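Local atomic coordinates of alkyl hydroperoxide reductase AhpD (Deinococcus radiodurans R1, PDB entry 6K40), a protein that probably acts as a peroxiredoxin-type antioxidant enzyme of the AhpD-like family, reducing hydroperoxides as part of oxidative stress resistance. Residues P12-D23 and R179-E191. Sequence-based numbering, arbitrary orientation.
Sequences PRLSFLAVPTED and RVSSALGFVPNPE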
loop_
_atom_site.group_PDB
_atom_site.type_symbol
_atom_site.label_atom_id
_atom_site.label_comp_id
_atom_site.label_asym_id
_atom_site.label_seq_id
_atom_site.Cartn_x
_atom_site.Cartn_y
_atom_site.Cartn_z
ATOM N N PRO A 12 16.762 -2.404 17.325
ATOM C CA PRO A 12 16.524 -1.684 16.067
ATOM C C PRO A 12 16.340 -0.182 16.276
ATOM O O PRO A 12 16.069 0.256 17.397
ATOM C CB PRO A 12 15.238 -2.324 15.538
ATOM C CG PRO A 12 15.239 -3.695 16.121
ATOM C CD PRO A 12 15.857 -3.555 17.485
ATOM N N ARG A 13 16.481 0.595 15.201
ATOM C CA ARG A 13 16.417 2.056 15.268
ATOM C C ARG A 13 14.963 2.498 15.170
ATOM O O ARG A 13 14.405 2.656 14.084
ATOM C CB ARG A 13 17.274 2.691 14.184
ATOM C CG ARG A 13 17.485 4.173 14.405
ATOM C CD ARG A 13 18.523 4.746 13.463
ATOM N NE ARG A 13 18.792 6.146 13.769
ATOM C CZ ARG A 13 18.933 7.095 12.851
ATOM N NH1 ARG A 13 18.832 6.792 11.563
ATOM N NH2 ARG A 13 19.172 8.346 13.221
ATOM N N LEU A 14 14.337 2.682 16.333
ATOM C CA LEU A 14 12.926 3.039 16.402
ATOM C C LEU A 14 12.637 4.474 15.972
ATOM O O LEU A 14 11.481 4.791 15.672
ATOM C CB LEU A 14 12.405 2.809 17.823
ATOM C CG LEU A 14 12.486 1.370 18.339
ATOM C CD1 LEU A 14 11.681 1.204 19.622
ATOM C CD2 LEU A 14 12.019 0.379 17.279
ATOM N N SER A 15 13.633 5.357 15.960
ATOM C CA SER A 15 13.350 6.768 15.730
ATOM C C SER A 15 14.596 7.473 15.214
ATOM O O SER A 15 15.721 7.003 15.400
ATOM C CB SER A 15 12.843 7.444 17.009
ATOM O OG SER A 15 12.899 8.856 16.905
ATOM N N PHE A 16 14.375 8.614 14.554
ATOM C CA PHE A 16 15.462 9.523 14.218
ATOM C C PHE A 16 15.930 10.338 15.415
ATOM O O PHE A 16 16.994 10.962 15.342
ATOM C CB PHE A 16 15.035 10.492 13.110
ATOM C CG PHE A 16 14.809 9.843 11.777
ATOM C CD1 PHE A 16 15.460 8.669 11.438
ATOM C CD2 PHE A 16 13.940 10.414 10.857
ATOM C CE1 PHE A 16 15.249 8.075 10.205
ATOM C CE2 PHE A 16 13.724 9.826 9.622
ATOM C CZ PHE A 16 14.379 8.656 9.296
ATOM N N LEU A 17 15.163 10.358 16.498
ATOM C CA LEU A 17 15.526 11.059 17.717
ATOM C C LEU A 17 15.849 10.046 18.805
ATOM O O LEU A 17 15.667 8.835 18.638
ATOM C CB LEU A 17 14.396 11.989 18.174
ATOM C CG LEU A 17 13.803 12.941 17.134
ATOM C CD1 LEU A 17 12.722 13.806 17.762
ATOM C CD2 LEU A 17 14.885 13.804 16.502
ATOM N N ALA A 18 16.314 10.562 19.939
ATOM C CA ALA A 18 16.587 9.708 21.085
ATOM C C ALA A 18 15.299 9.065 21.575
ATOM O O ALA A 18 14.222 9.669 21.529
ATOM C CB ALA A 18 17.239 10.514 22.209
ATOM N N VAL A 19 15.412 7.835 22.048
ATOM C CA VAL A 19 14.279 7.067 22.555
ATOM C C VAL A 19 14.449 6.943 24.062
ATOM O O VAL A 19 15.546 6.606 24.523
ATOM C CB VAL A 19 14.191 5.673 21.898
ATOM C CG1 VAL A 19 12.841 5.032 22.174
ATOM C CG2 VAL A 19 14.430 5.782 20.401
ATOM N N PRO A 20 13.418 7.213 24.859
ATOM C CA PRO A 20 13.563 7.066 26.314
ATOM C C PRO A 20 13.775 5.601 26.682
ATOM O O PRO A 20 13.113 4.715 26.138
ATOM C CB PRO A 20 12.228 7.601 26.855
ATOM C CG PRO A 20 11.274 7.459 25.713
ATOM C CD PRO A 20 12.087 7.715 24.481
ATOM N N THR A 21 14.716 5.340 27.600
ATOM C CA THR A 21 14.979 3.988 28.098
ATOM C C THR A 21 14.171 3.690 29.362
ATOM O O THR A 21 13.381 4.504 29.825
ATOM C CB THR A 21 16.457 3.772 28.376
ATOM O OG1 THR A 21 16.902 4.792 29.273
ATOM C CG2 THR A 21 17.251 3.799 27.085
ATOM N N GLU A 22 14.365 2.512 29.957
ATOM C CA GLU A 22 13.620 2.246 31.183
ATOM C C GLU A 22 14.090 3.137 32.312
ATOM O O GLU A 22 13.413 3.258 33.340
ATOM C CB GLU A 22 13.869 0.849 31.723
ATOM C CG GLU A 22 12.666 -0.010 31.942
ATOM C CD GLU A 22 13.064 -1.452 31.937
ATOM O OE1 GLU A 22 12.645 -2.249 31.054
ATOM O OE2 GLU A 22 13.603 -1.828 33.002
ATOM N N ASP A 23 15.259 3.728 32.153
ATOM C CA ASP A 23 15.832 4.458 33.262
ATOM C C ASP A 23 15.322 5.885 33.296
ATOM O O ASP A 23 14.994 6.408 34.363
ATOM C CB ASP A 23 17.353 4.419 33.148
ATOM C CG ASP A 23 17.943 3.125 33.681
ATOM O OD1 ASP A 23 18.775 2.512 32.976
ATOM O OD2 ASP A 23 17.597 2.716 34.812
ATOM N N ARG A 179 2.245 12.371 9.707
ATOM C CA ARG A 179 3.325 13.343 9.630
ATOM C C ARG A 179 4.336 13.130 10.748
ATOM O O ARG A 179 5.547 13.166 10.506
ATOM C CB ARG A 179 2.751 14.757 9.653
ATOM C CG ARG A 179 2.274 15.191 8.279
ATOM C CD ARG A 179 1.305 16.351 8.324
ATOM N NE ARG A 179 1.004 16.804 6.972
ATOM C CZ ARG A 179 -0.042 16.396 6.262
ATOM N NH1 ARG A 179 -0.904 15.531 6.784
ATOM N NH2 ARG A 179 -0.227 16.858 5.032
ATOM N N VAL A 180 3.864 12.865 11.967
ATOM C CA VAL A 180 4.797 12.614 13.067
ATOM C C VAL A 180 5.666 11.394 12.761
ATOM O O VAL A 180 6.905 11.451 12.831
ATOM C CB VAL A 180 4.040 12.453 14.397
ATOM C CG1 VAL A 180 4.986 11.986 15.492
ATOM C CG2 VAL A 180 3.376 13.766 14.790
ATOM N N SER A 181 5.026 10.279 12.390
ATOM C CA SER A 181 5.750 9.027 12.191
ATOM C C SER A 181 6.706 9.103 11.005
ATOM O O SER A 181 7.812 8.559 11.064
ATOM C CB SER A 181 4.758 7.878 11.992
ATOM O OG SER A 181 4.039 7.602 13.181
ATOM N N SER A 182 6.313 9.787 9.927
ATOM C CA SER A 182 7.185 9.875 8.760
ATOM C C SER A 182 8.325 10.857 9.000
ATOM O O SER A 182 9.451 10.633 8.534
ATOM C CB SER A 182 6.396 10.268 7.511
ATOM O OG SER A 182 5.186 9.542 7.393
ATOM N N ALA A 183 8.055 11.954 9.716
ATOM C CA ALA A 183 9.104 12.925 9.986
ATOM C C ALA A 183 10.165 12.352 10.915
ATOM O O ALA A 183 11.353 12.661 10.769
ATOM C CB ALA A 183 8.490 14.187 10.579
ATOM N N LEU A 184 9.763 11.521 11.880
ATOM C CA LEU A 184 10.702 11.037 12.883
ATOM C C LEU A 184 11.124 9.586 12.669
ATOM O O LEU A 184 11.807 9.018 13.530
ATOM C CB LEU A 184 10.106 11.219 14.275
ATOM C CG LEU A 184 9.718 12.665 14.577
ATOM C CD1 LEU A 184 9.064 12.758 15.936
ATOM C CD2 LEU A 184 10.931 13.578 14.492
ATOM N N GLY A 185 10.760 8.984 11.542
ATOM C CA GLY A 185 11.253 7.661 11.192
ATOM C C GLY A 185 10.802 6.530 12.092
ATOM O O GLY A 185 11.605 5.647 12.420
ATOM N N PHE A 186 9.529 6.516 12.480
ATOM C CA PHE A 186 9.011 5.440 13.311
ATOM C C PHE A 186 8.873 4.155 12.497
ATOM O O PHE A 186 8.587 4.179 11.296
ATOM C CB PHE A 186 7.661 5.835 13.916
ATOM C CG PHE A 186 7.740 6.976 14.901
ATOM C CD1 PHE A 186 8.964 7.519 15.268
ATOM C CD2 PHE A 186 6.585 7.504 15.460
ATOM C CE1 PHE A 186 9.035 8.567 16.167
ATOM C CE2 PHE A 186 6.649 8.550 16.363
ATOM C CZ PHE A 186 7.876 9.079 16.721
ATOM N N VAL A 187 9.094 3.025 13.161
ATOM C CA VAL A 187 9.122 1.715 12.521
ATOM C C VAL A 187 8.047 0.845 13.160
ATOM O O VAL A 187 8.039 0.690 14.381
ATOM C CB VAL A 187 10.497 1.036 12.640
ATOM C CG1 VAL A 187 10.510 -0.274 11.871
ATOM C CG2 VAL A 187 11.590 1.969 12.144
ATOM N N PRO A 188 7.140 0.253 12.384
ATOM C CA PRO A 188 6.110 -0.605 12.980
ATOM C C PRO A 188 6.689 -1.920 13.476
ATOM O O PRO A 188 7.641 -2.462 12.908
ATOM C CB PRO A 188 5.126 -0.832 11.827
ATOM C CG PRO A 188 5.945 -0.671 10.597
ATOM C CD PRO A 188 7.030 0.327 10.917
ATOM N N ASN A 189 6.094 -2.431 14.551
ATOM C CA ASN A 189 6.534 -3.697 15.120
ATOM C C ASN A 189 6.334 -4.828 14.114
ATOM O O ASN A 189 5.361 -4.817 13.350
ATOM C CB ASN A 189 5.765 -4.010 16.407
ATOM C CG ASN A 189 5.937 -2.941 17.468
ATOM O OD1 ASN A 189 5.393 -1.844 17.353
ATOM N ND2 ASN A 189 6.691 -3.260 18.512
ATOM N N PRO A 190 7.240 -5.808 14.073
ATOM C CA PRO A 190 7.069 -6.929 13.133
ATOM C C PRO A 190 5.764 -7.684 13.321
ATOM O O PRO A 190 5.238 -8.241 12.351
ATOM C CB PRO A 190 8.282 -7.822 13.428
ATOM C CG PRO A 190 9.276 -6.918 14.096
ATOM C CD PRO A 190 8.460 -5.945 14.887
ATOM N N GLU A 191 5.237 -7.725 14.549
ATOM C CA GLU A 191 4.011 -8.474 14.821
ATOM C C GLU A 191 2.848 -7.997 13.958
ATOM O O GLU A 191 1.990 -8.799 13.576
ATOM C CB GLU A 191 3.652 -8.363 16.306
ATOM C CG GLU A 191 4.588 -9.128 17.234
ATOM C CD GLU A 191 5.810 -8.318 17.642
ATOM O OE1 GLU A 191 6.077 -7.276 17.008
ATOM O OE2 GLU A 191 6.509 -8.728 18.594
HETATM O O HOH W 1 9.457 3.449 16.118
#
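The positive-phi Gly185 that follows helix 161-184 is covered by the irregular N-terminal segment, with Phe16 lying over it. CA of Gly185 sits 3.8 Å from the centroid of the Phe16 ring, 16° off the normal, a CH-pi contact over one face. Glycine suits this place twice: it readily adopts positive phi, and it has no side chain to stand between its CA and the ring, which can therefore lie directly over CA. CG of Phe16 lies anti to its own carbonyl carbon (chi1 -68°), which carries the ring across the helix end and brings its edge, at CD2, 3.4 Å from Ala183 O. The main chain fixes the same spot, for Phe16 N donates to Leu184 O at 2.8 Å, nearly straight at the hydrogen (168°), so the carbonyl of Leu184 gains a partner from the other end of the sequence.

Ser15 shapes the approach by an ST turn: its OG accepts from Leu17 N at 2.7 Å, while the same oxygen lies in the plane of the Phe186 ring, at its edge. Leu17 then reaches Leu184, CD1 to CD2 3.7 Å, an apolar touch between branched side chains on the protein surface. Farther along, Leu14 O receives a CA-H...O contact from Phe186 CA, 3.5 Å and almost linear. CG2 of Val187 meets Arg13 O. Behind this layer Ser15 and Phe186 both rest on Ala49 of helix 45-49, and Phe186 also touches Tyr94 of helix 93-107.

In this all-helical AhpD-like subunit, the contact joins the N-terminal arm to the tail that leaves the long helix 161-184, a peripheral packing of chain termini around the C-terminal end of that helix, where positive-phi Gly185 leaves helical geometry.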